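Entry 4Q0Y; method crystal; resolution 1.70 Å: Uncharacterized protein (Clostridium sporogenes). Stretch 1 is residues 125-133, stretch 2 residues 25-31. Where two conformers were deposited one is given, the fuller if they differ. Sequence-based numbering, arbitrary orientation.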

ATOM      1  N   GLU B 125      10.126   8.697  -6.131  1.00 19.23           N
ATOM      2  CA  GLU B 125       9.387   9.640  -5.282  1.00 22.40           C
ATOM      3  C   GLU B 125       9.856   9.573  -3.820  1.00 19.13           C
ATOM      4  O   GLU B 125      10.052  10.618  -3.174  1.00 19.54           O
ATOM      5  CB  GLU B 125       7.867   9.427  -5.352  1.00 23.34           C
ATOM      6  CG  GLU B 125       7.289   9.756  -6.716  1.00 25.08           C
ATOM      7  CD  GLU B 125       5.883   9.231  -6.956  1.00 28.97           C
ATOM      8  OE1 GLU B 125       5.258   8.643  -6.046  1.00 27.63           O
ATOM      9  OE2 GLU B 125       5.431   9.381  -8.110  1.00 36.61           O
ATOM     10  N   ILE B 126      10.016   8.357  -3.315  1.00 15.84           N
ATOM     11  CA  ILE B 126      10.418   8.128  -1.916  1.00 15.41           C
ATOM     12  C   ILE B 126      11.829   8.672  -1.618  1.00 16.04           C
ATOM     13  O   ILE B 126      12.041   9.318  -0.557  1.00 16.77           O
ATOM     14  CB  ILE B 126      10.378   6.634  -1.535  1.00 16.68           C
ATOM     15  CG1 ILE B 126       8.939   6.127  -1.592  1.00 17.62           C
ATOM     16  CG2 ILE B 126      10.990   6.376  -0.152  1.00 16.43           C
ATOM     17  CD1 ILE B 126       8.836   4.624  -1.737  1.00 18.30           C
ATOM     18  N   PHE B 127      12.752   8.432  -2.541  1.00 16.78           N
ATOM     19  CA  PHE B 127      14.160   8.785  -2.352  1.00 18.39           C
ATOM     20  C   PHE B 127      14.582  10.116  -3.004  1.00 19.66           C
ATOM     21  O   PHE B 127      15.774  10.429  -3.030  1.00 23.02           O
ATOM     22  CB  PHE B 127      15.053   7.606  -2.737  1.00 18.99           C
ATOM     23  CG  PHE B 127      14.897   6.447  -1.799  1.00 17.57           C
ATOM     24  CD1 PHE B 127      15.453   6.514  -0.513  1.00 17.93           C
ATOM     25  CD2 PHE B 127      14.094   5.356  -2.130  1.00 17.73           C
ATOM     26  CE1 PHE B 127      15.250   5.498   0.387  1.00 17.65           C
ATOM     27  CE2 PHE B 127      13.879   4.334  -1.232  1.00 17.76           C
ATOM     28  CZ  PHE B 127      14.468   4.399   0.034  1.00 18.81           C
ATOM     29  N   LEU B 128      13.620  10.925  -3.452  1.00 21.42           N
ATOM     30  CA  LEU B 128      13.907  12.273  -3.974  1.00 25.37           C
ATOM     31  C   LEU B 128      14.393  13.169  -2.823  1.00 25.69           C
ATOM     32  O   LEU B 128      13.743  13.192  -1.781  1.00 25.89           O
ATOM     33  CB  LEU B 128      12.634  12.901  -4.576  1.00 26.64           C
ATOM     34  CG  LEU B 128      12.656  14.338  -5.122  1.00 32.40           C
ATOM     35  CD1 LEU B 128      13.626  14.448  -6.283  1.00 33.39           C
ATOM     36  CD2 LEU B 128      11.260  14.750  -5.550  1.00 35.61           C
ATOM     37  N   ASN B 129      15.513  13.871  -3.019  1.00 27.11           N
ATOM     38  CA  ASN B 129      16.012  14.874  -2.056  0.50 29.69           C
ATOM     39  C   ASN B 129      16.113  14.382  -0.599  1.00 26.17           C
ATOM     40  O   ASN B 129      15.565  15.014   0.330  1.00 26.58           O
ATOM     41  CB  ASN B 129      15.151  16.153  -2.110  0.50 31.48           C
ATOM     42  CG  ASN B 129      15.189  16.840  -3.458  0.50 34.25           C
ATOM     43  OD1 ASN B 129      16.220  16.876  -4.126  0.50 37.21           O
ATOM     44  ND2 ASN B 129      14.060  17.414  -3.852  0.50 33.99           N
ATOM     45  N   VAL B 130      16.783  13.254  -0.394  1.00 25.02           N
ATOM     46  CA  VAL B 130      17.094  12.790   0.968  1.00 23.67           C
ATOM     47  C   VAL B 130      18.098  13.814   1.495  1.00 26.17           C
ATOM     48  O   VAL B 130      19.126  14.065   0.864  1.00 26.43           O
ATOM     49  CB  VAL B 130      17.766  11.416   1.021  1.00 22.91           C
ATOM     50  CG1 VAL B 130      18.149  11.044   2.473  1.00 21.65           C
ATOM     51  CG2 VAL B 130      16.858  10.349   0.420  1.00 20.96           C
ATOM     52  N   LYS B 131      17.799  14.399   2.640  1.00 29.69           N
ATOM     53  CA  LYS B 131      18.654  15.454   3.185  1.00 33.61           C
ATOM     54  C   LYS B 131      19.038  15.132   4.631  1.00 32.69           C
ATOM     55  O   LYS B 131      18.357  14.378   5.328  1.00 36.33           O
ATOM     56  CB  LYS B 131      17.959  16.816   3.074  1.00 35.63           C
ATOM     57  N   LYS B 132      20.185  15.675   5.020  1.00 38.00           N
ATOM     58  CA  LYS B 132      20.663  15.679   6.388  1.00 37.22           C
ATOM     59  C   LYS B 132      20.125  16.970   7.009  1.00 33.54           C
ATOM     60  O   LYS B 132      20.199  18.025   6.370  1.00 35.67           O
ATOM     61  CB  LYS B 132      22.199  15.736   6.363  1.00 37.70           C
ATOM     62  CG  LYS B 132      22.953  15.409   7.653  1.00 42.04           C
ATOM     63  CD  LYS B 132      24.452  15.714   7.456  1.00 42.73           C
ATOM     64  CE  LYS B 132      25.453  14.622   7.824  1.00 46.87           C
ATOM     65  NZ  LYS B 132      25.025  13.205   7.650  1.00 45.04           N
ATOM     66  N   GLN B 133      19.598  16.896   8.236  1.00 32.41           N
ATOM     67  CA  GLN B 133      19.308  18.107   9.010  1.00 29.88           C
ATOM     68  C   GLN B 133      20.659  18.652   9.457  1.00 29.13           C
ATOM     69  O   GLN B 133      21.264  18.131  10.392  1.00 25.86           O
ATOM     70  CB  GLN B 133      18.393  17.837  10.212  1.00 31.50           C
ATOM     71  CG  GLN B 133      18.200  18.993  11.157  1.00 31.15           C
ATOM     72  CD  GLN B 133      17.773  20.275  10.443  1.00 31.17           C
ATOM     73  OE1 GLN B 133      16.652  20.366   9.941  1.00 34.51           O
ATOM     74  NE2 GLN B 133      18.650  21.257  10.395  1.00 33.50           N
TER
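Stretch 2, residues 25-31: DKIGVIY

Stretch 2 is largely a strand, which reaches Ile-30, and it lies across stretch 1, from the end of its helical part to Lys-132; after the helix the chain of stretch 1 continues as an irregular but largely extended segment. The two run in opposite senses: Ile-30 packs near the helix end of stretch 1, Ile-27 and Gly-28 lie beside Val-130 to Lys-132, and Lys-26 is reached by the end of Lys-132. The nearest CA atoms across the stretches are those of Lys-132 and Gly-28, 4.4 Å apart, yet no clear direct hydrogen bond joins the stretches, and the two together bury 370 Å².

Glu-125, still helical, is exposed and out of reach. Ile-126 is still helical, and its CG2 lies 4.1 Å from CD1 of Ile-30; Ile-30 CD1 is also 3.6 Å from Ile-126 O. Phe-127 is the first residue to leave helical phi/psi. Its ring meets Ile-30 obliquely, Phe-127 CE1 to Ile-30 CD1 at 3.6 Å. Ile-30, with chi1 m and chi2 t, suits this place because its long branch carries CD1 into a buried apolar setting that a flat aromatic ring helps to line.

Leu-128 and Asn-129 make no contact. Asn-129 has positive phi (51°), a conformation asparagine tolerates better than most residues, and the chain turns here before coming back to the strand at Val-130. The CA-to-CB bond of Val-130 points toward stretch 2, and its two methyls reach different neighbours: CG2 is 4.2 Å from Ile-30 CD1, while CG1 is 4.1 Å from Ile-27 CG2. A compact, branched residue fills this space without needing a polar partner.

At Lys-131 the CA-to-CB bond points away and the side chain is not modelled beyond CB; the contact seen is made by the backbone. Its O lies 3.5 Å from Gly-28 CA in a CA-H...O contact. Glycine fits here for a visible reason: an ideal CB would point toward stretch 1 and lie only 2.2 Å from Lys-131 O, a clash. A water joins the backbones less directly, donating to Val-29 O at 2.9 Å and accepting from Lys-131 N at 3.1 Å.

Lys-132 lies alongside the strand, its CB 3.2 Å from Ile-27 O. The long aliphatic chain then carries the amino group to the backbone of Lys-26, with NZ 2.8 Å from Lys-26 O. Lysine can span this distance while remaining exposed. Gln-133, its side-chain end leading away, takes no part.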

ATOM      1  N   ASP B  25      27.960   5.305   7.118  1.00 16.46           N
ATOM      2  CA  ASP B  25      28.167   6.690   6.623  1.00 16.58           C
ATOM      3  C   ASP B  25      26.780   7.297   6.384  1.00 14.66           C
ATOM      4  O   ASP B  25      26.207   7.182   5.309  1.00 15.17           O
ATOM      5  CB  ASP B  25      28.994   6.629   5.336  1.00 15.29           C
ATOM      6  CG  ASP B  25      29.374   7.981   4.800  1.00 18.16           C
ATOM      7  OD1 ASP B  25      28.947   9.019   5.336  1.00 18.25           O
ATOM      8  OD2 ASP B  25      30.123   7.999   3.816  1.00 20.24           O
ATOM      9  N   LYS B  26      26.231   7.928   7.423  1.00 15.52           N
ATOM     10  CA  LYS B  26      24.818   8.346   7.400  1.00 17.11           C
ATOM     11  C   LYS B  26      24.625   9.597   6.560  1.00 17.79           C
ATOM     12  O   LYS B  26      25.396  10.563   6.695  1.00 17.86           O
ATOM     13  CB  LYS B  26      24.272   8.564   8.811  1.00 19.63           C
ATOM     14  CG  LYS B  26      22.738   8.679   8.845  1.00 21.06           C
ATOM     15  CD  LYS B  26      22.209   8.396  10.225  1.00 26.83           C
ATOM     16  CE  LYS B  26      20.703   8.511  10.259  1.00 28.36           C
ATOM     17  NZ  LYS B  26      20.227   8.041  11.581  1.00 37.19           N
ATOM     18  N   ILE B  27      23.599   9.575   5.715  1.00 17.12           N
ATOM     19  CA  ILE B  27      23.217  10.700   4.840  1.00 20.45           C
ATOM     20  C   ILE B  27      22.017  11.450   5.395  1.00 24.77           C
ATOM     21  O   ILE B  27      21.998  12.679   5.382  1.00 26.95           O
ATOM     22  CB  ILE B  27      22.946  10.206   3.396  1.00 23.84           C
ATOM     23  CG1 ILE B  27      24.278   9.844   2.753  1.00 24.25           C
ATOM     24  CG2 ILE B  27      22.214  11.254   2.529  1.00 26.99           C
ATOM     25  CD1 ILE B  27      24.154   9.085   1.448  1.00 27.72           C
ATOM     26  N   GLY B  28      20.997  10.728   5.829  1.00 20.06           N
ATOM     27  CA  GLY B  28      19.800  11.380   6.332  1.00 17.85           C
ATOM     28  C   GLY B  28      18.749  10.395   6.773  1.00 16.94           C
ATOM     29  O   GLY B  28      19.029   9.194   6.920  1.00 13.52           O
ATOM     30  N   VAL B  29      17.538  10.904   6.962  0.50 16.92           N
ATOM     31  CA  VAL B  29      16.420  10.095   7.418  0.50 15.95           C
ATOM     32  C   VAL B  29      15.159  10.577   6.731  0.50 15.47           C
ATOM     33  O   VAL B  29      14.991  11.788   6.525  0.50 16.32           O
ATOM     34  CB  VAL B  29      16.296  10.090   8.940  0.50 15.64           C
ATOM     35  CG1 VAL B  29      16.290  11.513   9.475  0.50 16.77           C
ATOM     36  CG2 VAL B  29      15.094   9.261   9.391  0.50 16.25           C
ATOM     37  N   ILE B  30      14.319   9.617   6.334  1.00 14.88           N
ATOM     38  CA  ILE B  30      13.015   9.865   5.718  1.00 13.99           C
ATOM     39  C   ILE B  30      11.961   9.677   6.807  1.00 13.91           C
ATOM     40  O   ILE B  30      11.860   8.606   7.395  1.00 15.41           O
ATOM     41  CB  ILE B  30      12.748   8.926   4.514  1.00 14.55           C
ATOM     42  CG1 ILE B  30      13.813   9.143   3.419  1.00 14.54           C
ATOM     43  CG2 ILE B  30      11.345   9.161   3.942  1.00 15.17           C
ATOM     44  CD1 ILE B  30      13.822   8.096   2.343  1.00 16.13           C
ATOM     45  N   TYR B  31      11.188  10.729   7.062  1.00 14.24           N
ATOM     46  CA  TYR B  31      10.087  10.736   8.050  0.60 14.88           C
ATOM     47  C   TYR B  31       8.713  10.972   7.458  1.00 15.31           C
ATOM     48  O   TYR B  31       7.697  10.794   8.152  1.00 14.69           O
ATOM     49  CB  TYR B  31      10.318  11.879   9.055  0.60 15.83           C
ATOM     50  CG  TYR B  31      11.520  11.675   9.932  0.60 16.49           C
ATOM     51  CD1 TYR B  31      11.652  10.518  10.697  0.60 15.74           C
ATOM     52  CD2 TYR B  31      12.519  12.642  10.017  0.60 15.44           C
ATOM     53  CE1 TYR B  31      12.749  10.312  11.524  0.60 16.67           C
ATOM     54  CE2 TYR B  31      13.609  12.457  10.850  0.60 17.45           C
ATOM     55  CZ  TYR B  31      13.721  11.289  11.591  0.60 16.00           C
ATOM     56  OH  TYR B  31      14.818  11.069  12.375  0.60 16.83           O
TER
HETATM   57  O   HOH W   1      15.259  13.194   4.038  1.00 30.01           O